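Putative glutaryl-CoA dehydrogenase (Thermus thermophilus, PDB 2EBA) is a flavoprotein of the acyl-CoA dehydrogenase family that carries flavin-adenine dinucleotide and assembles from four protein chains. Local coordinates at residues A[1-4]-A[5-9]; A[48-51]-A[52-55]; A[107-110]-A[111-114]; A[222-225]-A[226-229]; A[312-315]-A[316-319]. All blocks are in the same frame, centred on the assembly; numbering follows the deposited sequence.

Contact 1 of 5, residues A[1-4]-A[5-9]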
loop_
_atom_site.group_PDB
_atom_site.type_symbol
_atom_site.label_atom_id
_atom_site.label_comp_id
_atom_site.label_asym_id
_atom_site.label_seq_id
_atom_site.Cartn_x
_atom_site.Cartn_y
_atom_site.Cartn_z
ATOM N N MET A 1 26.970 -13.175 -4.012
ATOM C CA MET A 1 25.834 -12.367 -3.473
ATOM C C MET A 1 24.627 -12.432 -4.414
ATOM O O MET A 1 24.765 -12.780 -5.587
ATOM C CB MET A 1 26.255 -10.904 -3.307
ATOM C CG MET A 1 26.657 -10.237 -4.602
ATOM S SD MET A 1 27.212 -8.593 -4.366
ATOM C CE MET A 1 25.771 -7.694 -4.170
ATOM N N LEU A 2 23.449 -12.110 -3.892
ATOM C CA LEU A 2 22.235 -12.098 -4.688
ATOM C C LEU A 2 22.420 -10.993 -5.742
ATOM O O LEU A 2 22.705 -9.844 -5.411
ATOM C CB LEU A 2 21.027 -11.802 -3.789
ATOM C CG LEU A 2 19.663 -11.552 -4.438
ATOM C CD1 LEU A 2 19.203 -12.784 -5.193
ATOM C CD2 LEU A 2 18.660 -11.184 -3.360
ATOM N N ASP A 3 22.257 -11.339 -7.010
ATOM C CA ASP A 3 22.458 -10.361 -8.065
ATOM C C ASP A 3 21.648 -10.726 -9.299
ATOM O O ASP A 3 22.171 -11.318 -10.238
ATOM C CB ASP A 3 23.947 -10.319 -8.394
ATOM C CG ASP A 3 24.330 -9.139 -9.235
ATOM O OD1 ASP A 3 23.540 -8.188 -9.334
ATOM O OD2 ASP A 3 25.443 -9.157 -9.789
ATOM N N PHE A 4 20.374 -10.348 -9.301
ATOM C CA PHE A 4 19.484 -10.662 -10.406
ATOM C C PHE A 4 19.827 -9.939 -11.709
ATOM O O PHE A 4 19.590 -10.476 -12.786
ATOM C CB PHE A 4 18.034 -10.360 -10.002
ATOM C CG PHE A 4 17.008 -10.825 -11.003
ATOM C CD1 PHE A 4 16.992 -12.144 -11.453
ATOM C CD2 PHE A 4 16.043 -9.951 -11.483
ATOM C CE1 PHE A 4 16.032 -12.578 -12.363
ATOM C CE2 PHE A 4 15.080 -10.382 -12.394
ATOM C CZ PHE A 4 15.080 -11.696 -12.830
ATOM N N TYR A 5 20.378 -8.734 -11.619
ATOM C CA TYR A 5 20.725 -7.960 -12.810
ATOM C C TYR A 5 22.215 -7.954 -13.118
ATOM O O TYR A 5 22.706 -7.086 -13.845
ATOM C CB TYR A 5 20.206 -6.520 -12.672
ATOM C CG TYR A 5 18.816 -6.278 -13.237
ATOM C CD1 TYR A 5 17.872 -7.306 -13.312
ATOM C CD2 TYR A 5 18.433 -5.011 -13.675
ATOM C CE1 TYR A 5 16.577 -7.077 -13.814
ATOM C CE2 TYR A 5 17.137 -4.770 -14.177
ATOM C CZ TYR A 5 16.220 -5.808 -14.240
ATOM O OH TYR A 5 14.948 -5.580 -14.718
ATOM N N ALA A 6 22.921 -8.937 -12.562
ATOM C CA ALA A 6 24.359 -9.115 -12.748
ATOM C C ALA A 6 25.175 -7.833 -12.646
ATOM O O ALA A 6 26.009 -7.554 -13.516
ATOM C CB ALA A 6 24.644 -9.792 -14.097
ATOM N N LEU A 7 24.956 -7.082 -11.569
ATOM C CA LEU A 7 25.685 -5.854 -11.345
ATOM C C LEU A 7 27.133 -6.172 -10.988
ATOM O O LEU A 7 27.977 -5.275 -11.006
ATOM C CB LEU A 7 25.074 -5.054 -10.191
ATOM C CG LEU A 7 23.979 -3.998 -10.409
ATOM C CD1 LEU A 7 23.698 -3.736 -11.891
ATOM C CD2 LEU A 7 22.722 -4.467 -9.720
ATOM N N GLU A 8 27.443 -7.425 -10.658
ATOM C CA GLU A 8 28.822 -7.717 -10.328
ATOM C C GLU A 8 29.683 -7.512 -11.550
ATOM O O GLU A 8 30.894 -7.307 -11.438
ATOM C CB GLU A 8 28.948 -9.112 -9.797
ATOM C CG GLU A 8 28.426 -9.133 -8.407
ATOM C CD GLU A 8 28.419 -10.512 -7.820
ATOM O OE1 GLU A 8 27.549 -11.326 -8.204
ATOM O OE2 GLU A 8 29.301 -10.792 -6.984
ATOM N N ASP A 9 29.061 -7.567 -12.727
ATOM C CA ASP A 9 29.806 -7.357 -13.959
ATOM C C ASP A 9 30.313 -5.954 -13.964
ATOM O O ASP A 9 31.292 -5.628 -14.648
ATOM C CB ASP A 9 28.916 -7.563 -15.161
ATOM C CG ASP A 9 28.617 -9.022 -15.391
ATOM O OD1 ASP A 9 29.305 -9.864 -14.762
ATOM O OD2 ASP A 9 27.712 -9.344 -16.190
HETATM O O HOH W 1 20.924 -7.195 -9.084
#

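Contact 2 of 5, residues A[48-51]-A[52-55]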
loop_
_atom_site.group_PDB
_atom_site.type_symbol
_atom_site.label_atom_id
_atom_site.label_comp_id
_atom_site.label_asym_id
_atom_site.label_seq_id
_atom_site.Cartn_x
_atom_site.Cartn_y
_atom_site.Cartn_z
ATOM N N ILE A 48 36.230 -6.189 16.586
ATOM C CA ILE A 48 36.734 -4.909 16.126
ATOM C C ILE A 48 38.175 -5.068 15.590
ATOM O O ILE A 48 38.512 -4.533 14.532
ATOM C CB ILE A 48 36.713 -3.903 17.254
ATOM C CG1 ILE A 48 35.260 -3.693 17.674
ATOM C CG2 ILE A 48 37.388 -2.617 16.841
ATOM C CD1 ILE A 48 35.101 -2.960 18.942
ATOM N N PRO A 49 39.028 -5.785 16.329
ATOM C CA PRO A 49 40.375 -5.927 15.774
ATOM C C PRO A 49 40.318 -6.718 14.462
ATOM O O PRO A 49 41.129 -6.459 13.549
ATOM C CB PRO A 49 41.160 -6.674 16.880
ATOM C CG PRO A 49 40.153 -6.831 18.030
ATOM C CD PRO A 49 39.072 -5.841 17.803
ATOM N N ARG A 50 39.377 -7.646 14.327
ATOM C CA ARG A 50 39.267 -8.430 13.089
ATOM C C ARG A 50 38.847 -7.482 11.939
ATOM O O ARG A 50 39.373 -7.587 10.843
ATOM C CB ARG A 50 38.226 -9.547 13.198
ATOM C CG ARG A 50 38.623 -10.582 14.236
ATOM C CD ARG A 50 39.953 -11.258 13.926
ATOM N NE ARG A 50 39.797 -12.184 12.817
ATOM C CZ ARG A 50 40.259 -11.973 11.587
ATOM N NH1 ARG A 50 40.919 -10.840 11.296
ATOM N NH2 ARG A 50 40.049 -12.876 10.639
ATOM N N PHE A 51 37.890 -6.578 12.180
ATOM C CA PHE A 51 37.440 -5.639 11.130
ATOM C C PHE A 51 38.612 -4.770 10.725
ATOM O O PHE A 51 38.768 -4.451 9.555
ATOM C CB PHE A 51 36.351 -4.689 11.615
ATOM C CG PHE A 51 35.078 -5.350 12.020
ATOM C CD1 PHE A 51 34.756 -6.638 11.616
ATOM C CD2 PHE A 51 34.179 -4.660 12.811
ATOM C CE1 PHE A 51 33.551 -7.210 12.019
ATOM C CE2 PHE A 51 32.979 -5.226 13.197
ATOM C CZ PHE A 51 32.671 -6.490 12.809
ATOM N N ALA A 52 39.393 -4.346 11.720
ATOM C CA ALA A 52 40.552 -3.488 11.474
ATOM C C ALA A 52 41.499 -4.228 10.543
ATOM O O ALA A 52 41.944 -3.696 9.531
ATOM C CB ALA A 52 41.243 -3.163 12.784
ATOM N N GLU A 53 41.776 -5.480 10.880
ATOM C CA GLU A 53 42.655 -6.310 10.069
ATOM C C GLU A 53 42.163 -6.535 8.641
ATOM O O GLU A 53 42.965 -6.727 7.723
ATOM C CB GLU A 53 42.859 -7.653 10.755
ATOM C CG GLU A 53 44.000 -7.644 11.724
ATOM C CD GLU A 53 43.733 -8.503 12.939
ATOM O OE1 GLU A 53 43.137 -9.591 12.785
ATOM O OE2 GLU A 53 44.125 -8.091 14.051
ATOM N N LEU A 54 40.853 -6.519 8.451
ATOM C CA LEU A 54 40.302 -6.713 7.115
ATOM C C LEU A 54 40.170 -5.403 6.372
ATOM O O LEU A 54 39.822 -5.387 5.191
ATOM C CB LEU A 54 38.940 -7.407 7.173
ATOM C CG LEU A 54 39.047 -8.915 7.369
ATOM C CD1 LEU A 54 39.316 -9.274 8.822
ATOM C CD2 LEU A 54 37.761 -9.530 6.905
ATOM N N GLY A 55 40.459 -4.306 7.069
ATOM C CA GLY A 55 40.374 -2.992 6.455
ATOM C C GLY A 55 38.977 -2.433 6.363
ATOM O O GLY A 55 38.717 -1.554 5.541
#

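Contact 3 of 5, residues A[107-110]-A[111-114]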
loop_
_atom_site.group_PDB
_atom_site.type_symbol
_atom_site.label_atom_id
_atom_site.label_comp_id
_atom_site.label_asym_id
_atom_site.label_seq_id
_atom_site.Cartn_x
_atom_site.Cartn_y
_atom_site.Cartn_z
ATOM N N TYR A 107 37.493 17.549 8.522
ATOM C CA TYR A 107 37.539 18.795 9.270
ATOM C C TYR A 107 38.604 18.914 10.343
ATOM O O TYR A 107 38.694 19.942 10.984
ATOM C CB TYR A 107 36.164 19.046 9.884
ATOM C CG TYR A 107 35.025 18.886 8.899
ATOM C CD1 TYR A 107 34.918 19.712 7.791
ATOM C CD2 TYR A 107 34.040 17.920 9.091
ATOM C CE1 TYR A 107 33.859 19.589 6.895
ATOM C CE2 TYR A 107 32.971 17.787 8.194
ATOM C CZ TYR A 107 32.889 18.630 7.101
ATOM O OH TYR A 107 31.844 18.532 6.208
ATOM N N GLY A 108 39.406 17.874 10.542
ATOM C CA GLY A 108 40.415 17.937 11.577
ATOM C C GLY A 108 41.683 18.650 11.172
ATOM O O GLY A 108 41.904 18.947 9.987
ATOM N N SER A 109 42.506 18.946 12.175
ATOM C CA SER A 109 43.789 19.596 11.968
ATOM C C SER A 109 44.732 18.472 11.544
ATOM O O SER A 109 44.402 17.289 11.693
ATOM C CB SER A 109 44.285 20.235 13.273
ATOM O OG SER A 109 44.517 19.267 14.282
ATOM N N GLU A 110 45.893 18.823 11.010
ATOM C CA GLU A 110 46.836 17.800 10.590
ATOM C C GLU A 110 47.274 16.985 11.805
ATOM O O GLU A 110 47.607 15.802 11.697
ATOM C CB GLU A 110 48.051 18.446 9.925
ATOM C CG GLU A 110 48.909 17.463 9.161
ATOM C CD GLU A 110 48.084 16.618 8.215
ATOM O OE1 GLU A 110 47.348 17.193 7.381
ATOM O OE2 GLU A 110 48.169 15.380 8.310
ATOM N N GLU A 111 47.257 17.640 12.962
ATOM C CA GLU A 111 47.644 17.027 14.225
ATOM C C GLU A 111 46.601 15.996 14.647
ATOM O O GLU A 111 46.939 14.890 15.064
ATOM C CB GLU A 111 47.782 18.115 15.299
ATOM C CG GLU A 111 48.271 17.624 16.659
ATOM C CD GLU A 111 48.194 18.707 17.726
ATOM O OE1 GLU A 111 47.655 19.794 17.425
ATOM O OE2 GLU A 111 48.659 18.472 18.866
ATOM N N GLN A 112 45.330 16.364 14.530
ATOM C CA GLN A 112 44.244 15.463 14.901
ATOM C C GLN A 112 44.201 14.279 13.946
ATOM O O GLN A 112 43.898 13.157 14.348
ATOM C CB GLN A 112 42.899 16.203 14.884
ATOM C CG GLN A 112 42.874 17.426 15.787
ATOM C CD GLN A 112 41.633 18.283 15.615
ATOM O OE1 GLN A 112 41.155 18.499 14.505
ATOM N NE2 GLN A 112 41.118 18.794 16.720
ATOM N N LYS A 113 44.524 14.529 12.682
ATOM C CA LYS A 113 44.511 13.467 11.688
ATOM C C LYS A 113 45.605 12.438 11.917
ATOM O O LYS A 113 45.338 11.236 11.911
ATOM C CB LYS A 113 44.622 14.054 10.280
ATOM C CG LYS A 113 43.358 14.763 9.831
ATOM C CD LYS A 113 43.419 15.194 8.371
ATOM C CE LYS A 113 44.446 16.291 8.120
ATOM N NZ LYS A 113 44.467 16.715 6.686
ATOM N N ARG A 114 46.835 12.904 12.126
ATOM C CA ARG A 114 47.960 12.003 12.364
ATOM C C ARG A 114 47.823 11.288 13.705
ATOM O O ARG A 114 48.247 10.149 13.872
ATOM C CB ARG A 114 49.278 12.769 12.382
ATOM C CG ARG A 114 49.640 13.526 11.124
ATOM C CD ARG A 114 51.161 13.699 11.095
ATOM N NE ARG A 114 51.621 14.903 10.400
ATOM C CZ ARG A 114 51.287 15.237 9.156
ATOM N NH1 ARG A 114 51.771 16.354 8.626
ATOM N NH2 ARG A 114 50.468 14.464 8.446
#

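Contact 4 of 5, residues A[222-225]-A[226-229]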
loop_
_atom_site.group_PDB
_atom_site.type_symbol
_atom_site.label_atom_id
_atom_site.label_comp_id
_atom_site.label_asym_id
_atom_site.label_seq_id
_atom_site.Cartn_x
_atom_site.Cartn_y
_atom_site.Cartn_z
ATOM N N VAL A 222 37.561 21.138 27.102
ATOM C CA VAL A 222 38.226 20.633 25.932
ATOM C C VAL A 222 39.085 21.722 25.321
ATOM O O VAL A 222 38.602 22.824 25.050
ATOM C CB VAL A 222 37.211 20.191 24.860
ATOM C CG1 VAL A 222 37.911 19.321 23.827
ATOM C CG2 VAL A 222 36.032 19.468 25.510
ATOM N N PRO A 223 40.374 21.429 25.097
ATOM C CA PRO A 223 41.279 22.416 24.505
ATOM C C PRO A 223 40.837 22.786 23.084
ATOM O O PRO A 223 40.079 22.052 22.457
ATOM C CB PRO A 223 42.623 21.691 24.518
ATOM C CG PRO A 223 42.226 20.257 24.347
ATOM C CD PRO A 223 41.069 20.150 25.319
ATOM N N GLU A 224 41.300 23.929 22.590
ATOM C CA GLU A 224 40.973 24.373 21.237
ATOM C C GLU A 224 41.669 23.444 20.244
ATOM O O GLU A 224 41.234 23.313 19.102
ATOM C CB GLU A 224 41.444 25.821 21.037
ATOM C CG GLU A 224 41.542 26.303 19.589
ATOM C CD GLU A 224 40.223 26.214 18.825
ATOM O OE1 GLU A 224 39.151 26.410 19.434
ATOM O OE2 GLU A 224 40.261 25.961 17.603
ATOM N N SER A 225 42.746 22.800 20.695
ATOM C CA SER A 225 43.513 21.877 19.861
ATOM C C SER A 225 42.699 20.602 19.608
ATOM O O SER A 225 43.093 19.757 18.804
ATOM C CB SER A 225 44.842 21.513 20.541
ATOM O OG SER A 225 44.651 20.553 21.568
ATOM N N LEU A 226 41.572 20.473 20.306
ATOM C CA LEU A 226 40.699 19.308 20.166
ATOM C C LEU A 226 39.361 19.650 19.499
ATOM O O LEU A 226 38.449 18.829 19.418
ATOM C CB LEU A 226 40.497 18.633 21.537
ATOM C CG LEU A 226 41.102 17.222 21.639
ATOM C CD1 LEU A 226 42.389 17.142 20.848
ATOM C CD2 LEU A 226 41.328 16.858 23.087
ATOM N N ARG A 227 39.247 20.880 19.017
ATOM C CA ARG A 227 38.052 21.282 18.299
ATOM C C ARG A 227 38.369 21.119 16.806
ATOM O O ARG A 227 39.463 21.457 16.357
ATOM C CB ARG A 227 37.695 22.742 18.573
ATOM C CG ARG A 227 36.457 23.191 17.806
ATOM C CD ARG A 227 36.119 24.631 18.065
ATOM N NE ARG A 227 37.071 25.528 17.432
ATOM C CZ ARG A 227 37.042 25.858 16.145
ATOM N NH1 ARG A 227 36.099 25.358 15.364
ATOM N NH2 ARG A 227 37.951 26.681 15.637
ATOM N N LEU A 228 37.425 20.587 16.042
ATOM C CA LEU A 228 37.626 20.408 14.613
ATOM C C LEU A 228 37.672 21.790 13.928
ATOM O O LEU A 228 36.649 22.474 13.800
ATOM C CB LEU A 228 36.488 19.558 14.050
ATOM C CG LEU A 228 36.768 18.137 13.550
ATOM C CD1 LEU A 228 37.911 17.466 14.290
ATOM C CD2 LEU A 228 35.482 17.351 13.713
ATOM N N PRO A 229 38.871 22.211 13.477
ATOM C CA PRO A 229 39.068 23.506 12.818
ATOM C C PRO A 229 38.111 23.840 11.681
ATOM O O PRO A 229 37.412 24.855 11.732
ATOM C CB PRO A 229 40.533 23.453 12.373
ATOM C CG PRO A 229 40.820 21.982 12.254
ATOM C CD PRO A 229 40.120 21.426 13.457
#

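Contact 5 of 5, residues A[312-315]-A[316-319]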
loop_
_atom_site.group_PDB
_atom_site.type_symbol
_atom_site.label_atom_id
_atom_site.label_comp_id
_atom_site.label_asym_id
_atom_site.label_seq_id
_atom_site.Cartn_x
_atom_site.Cartn_y
_atom_site.Cartn_z
ATOM N N LYS A 312 30.572 13.693 -7.598
ATOM C CA LYS A 312 29.296 14.254 -8.037
ATOM C C LYS A 312 28.108 13.831 -7.206
ATOM O O LYS A 312 26.953 14.052 -7.606
ATOM C CB LYS A 312 29.020 13.860 -9.473
ATOM C CG LYS A 312 30.130 14.279 -10.339
ATOM C CD LYS A 312 29.678 14.304 -11.763
ATOM C CE LYS A 312 30.329 13.175 -12.515
ATOM N NZ LYS A 312 30.269 13.482 -13.968
ATOM N N LEU A 313 28.369 13.197 -6.072
ATOM C CA LEU A 313 27.279 12.745 -5.230
ATOM C C LEU A 313 26.709 13.882 -4.387
ATOM O O LEU A 313 27.463 14.605 -3.754
ATOM C CB LEU A 313 27.776 11.628 -4.333
ATOM C CG LEU A 313 26.724 11.059 -3.397
ATOM C CD1 LEU A 313 25.546 10.514 -4.202
ATOM C CD2 LEU A 313 27.350 9.983 -2.553
ATOM N N THR A 314 25.385 14.051 -4.383
ATOM C CA THR A 314 24.771 15.100 -3.577
ATOM C C THR A 314 24.016 14.459 -2.426
ATOM O O THR A 314 23.672 13.287 -2.474
ATOM C CB THR A 314 23.779 15.969 -4.373
ATOM O OG1 THR A 314 22.533 15.275 -4.501
ATOM C CG2 THR A 314 24.344 16.312 -5.754
ATOM N N PRO A 315 23.750 15.222 -1.363
ATOM C CA PRO A 315 23.029 14.659 -0.213
ATOM C C PRO A 315 21.619 14.180 -0.550
ATOM O O PRO A 315 21.168 13.152 -0.043
ATOM C CB PRO A 315 23.012 15.810 0.779
ATOM C CG PRO A 315 24.251 16.576 0.422
ATOM C CD PRO A 315 24.233 16.579 -1.070
ATOM N N ALA A 316 20.924 14.928 -1.403
ATOM C CA ALA A 316 19.568 14.570 -1.774
ATOM C C ALA A 316 19.569 13.216 -2.430
ATOM O O ALA A 316 18.672 12.429 -2.206
ATOM C CB ALA A 316 18.989 15.606 -2.719
ATOM N N GLN A 317 20.576 12.950 -3.254
ATOM C CA GLN A 317 20.676 11.664 -3.937
ATOM C C GLN A 317 20.837 10.554 -2.898
ATOM O O GLN A 317 20.211 9.502 -3.000
ATOM C CB GLN A 317 21.875 11.649 -4.902
ATOM C CG GLN A 317 21.784 12.658 -6.027
ATOM C CD GLN A 317 22.962 12.586 -6.989
ATOM O OE1 GLN A 317 24.127 12.645 -6.577
ATOM N NE2 GLN A 317 22.664 12.470 -8.282
ATOM N N VAL A 318 21.687 10.798 -1.908
ATOM C CA VAL A 318 21.920 9.841 -0.841
ATOM C C VAL A 318 20.643 9.634 -0.039
ATOM O O VAL A 318 20.306 8.517 0.313
ATOM C CB VAL A 318 23.050 10.309 0.097
ATOM C CG1 VAL A 318 23.134 9.394 1.316
ATOM C CG2 VAL A 318 24.365 10.287 -0.651
ATOM N N SER A 319 19.926 10.711 0.242
ATOM C CA SER A 319 18.676 10.587 0.981
ATOM C C SER A 319 17.704 9.641 0.263
ATOM O O SER A 319 17.015 8.838 0.901
ATOM C CB SER A 319 18.011 11.959 1.149
ATOM O OG SER A 319 18.453 12.618 2.316
HETATM O O HOH W 2 25.254 13.862 -9.692
HETATM O O HOH W 3 20.400 14.669 2.682
#

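Contact 1 of 5, residues A[1-4]-A[5-9]
D3 turns its carboxylate back onto the chain that follows it, and both oxygens are taken by backbone N-H groups. OD1 accepts from L7 N at 2.9 Å and OD2 from E8 N at 2.8 Å, each on its syn side and 15 to 18° out of the carboxylate plane. CG lies anti to D3 N (chi1 -167°), which swings the acid over the start of the 3-10 segment at L7. Aspartate suits the place because its short arm reaches two successive N-H groups at once. Behind it, D3 to A6 form a type I turn, closed by a weak bond from A6 N to D3 O, and a water donates to OD1 while accepting from Y5 N. The looser side is M1 with E8: these side chains pass alongside one another, running opposite ways, with M1 CG 3.6 Å from E8 OE2, and the charged M1 N stays beyond salt-bridge range. F4 and Y5 meet obliquely, F4 CD2 being 3.7 Å from Y5 CD1. Y5 OH is bonded to Q317 O of the second subunit. L2, F4, Y5 and L7 lean on helix 281-309, while M1 and E8 touch helix 13-29.

Contact 2 of 5, residues A[48-51]-A[52-55]
R50 and E53, three residues apart along the helix (i, i+3), bring their flat ends together with the guanidinium and carboxylate planes only 22° from parallel. NH1 of R50 reaches OE1 of E53 at 2.9 Å; the salt bridge is clear by distance, but the R50 N-H points poorly at OE1 (123°), making a weak hydrogen bond. R50 gets there by folding at chi2 and chi3, which curls its long side chain back along the helix surface. E53 bends at chi2 as well, and its carboxylate comes close to the P49 carbonyl. A charged pair fits this outward face: E53 is exposed, while R50 lies between E53 and a second acid, E29. The backbone beneath is regular: A52 N gives a bond to I48 O at 3.0 Å and E53 N one to P49 O at 2.9 Å. G55 then ends the helix in a Schellman motif, its positive phi being easy for glycine. E29, which pairs with R50 NE, belongs to helix 13-29, whose F25 touches R50 and L54. The buried flank, I48 and F51, rests on F92 of helix 87-107, and F51 packs on L57 together with A52, a small helix-former.

Contact 3 of 5, residues A[107-110]-A[111-114]
A capping box opens helix 110-121: S109 and Q112 each use a side chain to satisfy the other's backbone. S109 N donates to Q112 OE1 at 2.7 Å, meeting it 30° out of the amide's carbonyl plane, and Q112 N returns a bond to S109 OG at 3.0 Å, although the modelled place of OG is less sure. Q112 is extended beyond CG (chi2 171°), which gives glutamine the length to reach back past the helix start. G108 brings its CA within 3.1 Å of that same OE1, a position where the lack of a side chain is useful. In this motif S109 OG serves a first-turn N-H, and Q112 OE1 serves the N-H of the N-cap residue. The first regular bonds follow from K113 N to S109 O and R114 N to E110 O. On the outer side E110, K113 and R114 form a salt-bridge network: OE1 of E110 lies 3.0 Å from K113 NZ, in a weak bond, and OE2 bridges to R114 NH2 at a modelled 2.5 Å, implausibly short and so doubtful in detail. CG of E110 also sits over one face of the R114 guanidinium, offset toward the rim. Y65 OH is a further partner of E110 OE2, while Q112 NE2 makes weak bonds to S225 O and R227 O.

Contact 4 of 5, residues A[222-225]-A[226-229]
E224 and R227 are joined by a salt bridge whose main bond is nearly straight: R227 NE gives its N-H to E224 OE1 at 3.0 Å with an angle of 168°. The oxygen uses its syn lone pair and lies in the guanidinium plane, only 2° out of it. The second oxygen is held less well, for OE2 receives weak bonds from NE at 3.2 Å and from NH2 of R227 at 3.1 Å. Because the carboxylate is turned 47° against the guanidinium, the two groups cannot form a flat, evenly paired bidentate bridge. Both side chains run the same way, side by side. R227 sets out straight and is bent at chi3, which brings NE, with NH2 beside it, to the acid. E224 OE1 also accepts from W155 NE1 on strand 154-165, which would help hold the carboxylate in place.

Beneath the bridge the backbone closes two tight steps, L226 N to P223 O and R227 N to E224 O. L226 is the apolar counterpart of the charged pair. Its CB lies 3.5 Å from V222 CG1, the valine side chain standing roughly perpendicular to that of the leucine, and 3.7 Å from P223 CG. V222 and P223 sit at the strand end, where proline has no N-H to offer but its carbonyl takes L226 N. L226 touches P190, and R227 lies on L185 and F187, all three residues of strand 184-190. A single 3-10 turn, with i to i+3 bonds, thus takes the chain off strand 220-223 toward helix 235-269.

Contact 5 of 5, residues A[312-315]-A[316-319]
T314 places OG1 between its backbone N and carbonyl carbon (chi1 79°), while Q317 holds CG anti to its carbonyl carbon (chi1 -63°) and then runs extended to its amide. These two choices set the side chains nearly perpendicular and let them exchange bonds: Q317 N gives to T314 OG1 at 3.3 Å, and T314 N to Q317 OE1 at 2.9 Å. The pair forms a capping box at the start of helix 315-340. Threonine offers a hydroxyl acceptor at the N-cap, and glutamine is long enough to reach back to the N-H of the N-cap residue, T314. P315 is the first helical residue; proline, without an N-H, costs nothing in the first turn, where no helical carbonyl precedes to receive one. Its own carbonyl accepts from S319 N at 2.8 Å, while V318 N bonds to T314 O. On the apolar flank L313 CD2 meets V318 CG2 at 3.6 Å, one side chain laid across the other, and both reach adjoining helices, L313 touching 281-309 and V318 touching 235-269.

A water donates to K312 O and accepts from Q317 NE2, which also bonds to F4 O of the second subunit. S319 OG is held by H371. One glutamine amide therefore serves two structures: bonds at both OE1 and NE2 would favour one amide flip, and they tie the cap residue to the subunit interface.

In the fold
All five contacts are local, yet they differ with their place. Contact 4 is a surface contact, whereas the others are partly buried. Contacts 3 and 5 share the same chemistry, a capping box at a helix start; contact 1 instead uses an acid to bind backbone N-H groups, and contact 2 lies at a helix end. Contacts 2, 3 and 4 each carry salt bridges. Contacts 3 and 4 touch, their centres about 10 Å apart, joining helix 110-121 to the turn after strand 220-223. Contacts 1 and 5 have centres about 23 Å apart and both pack on helices 281-309 and 235-269; across the interface, contact 1 of one subunit bonds to contact 5 of the second.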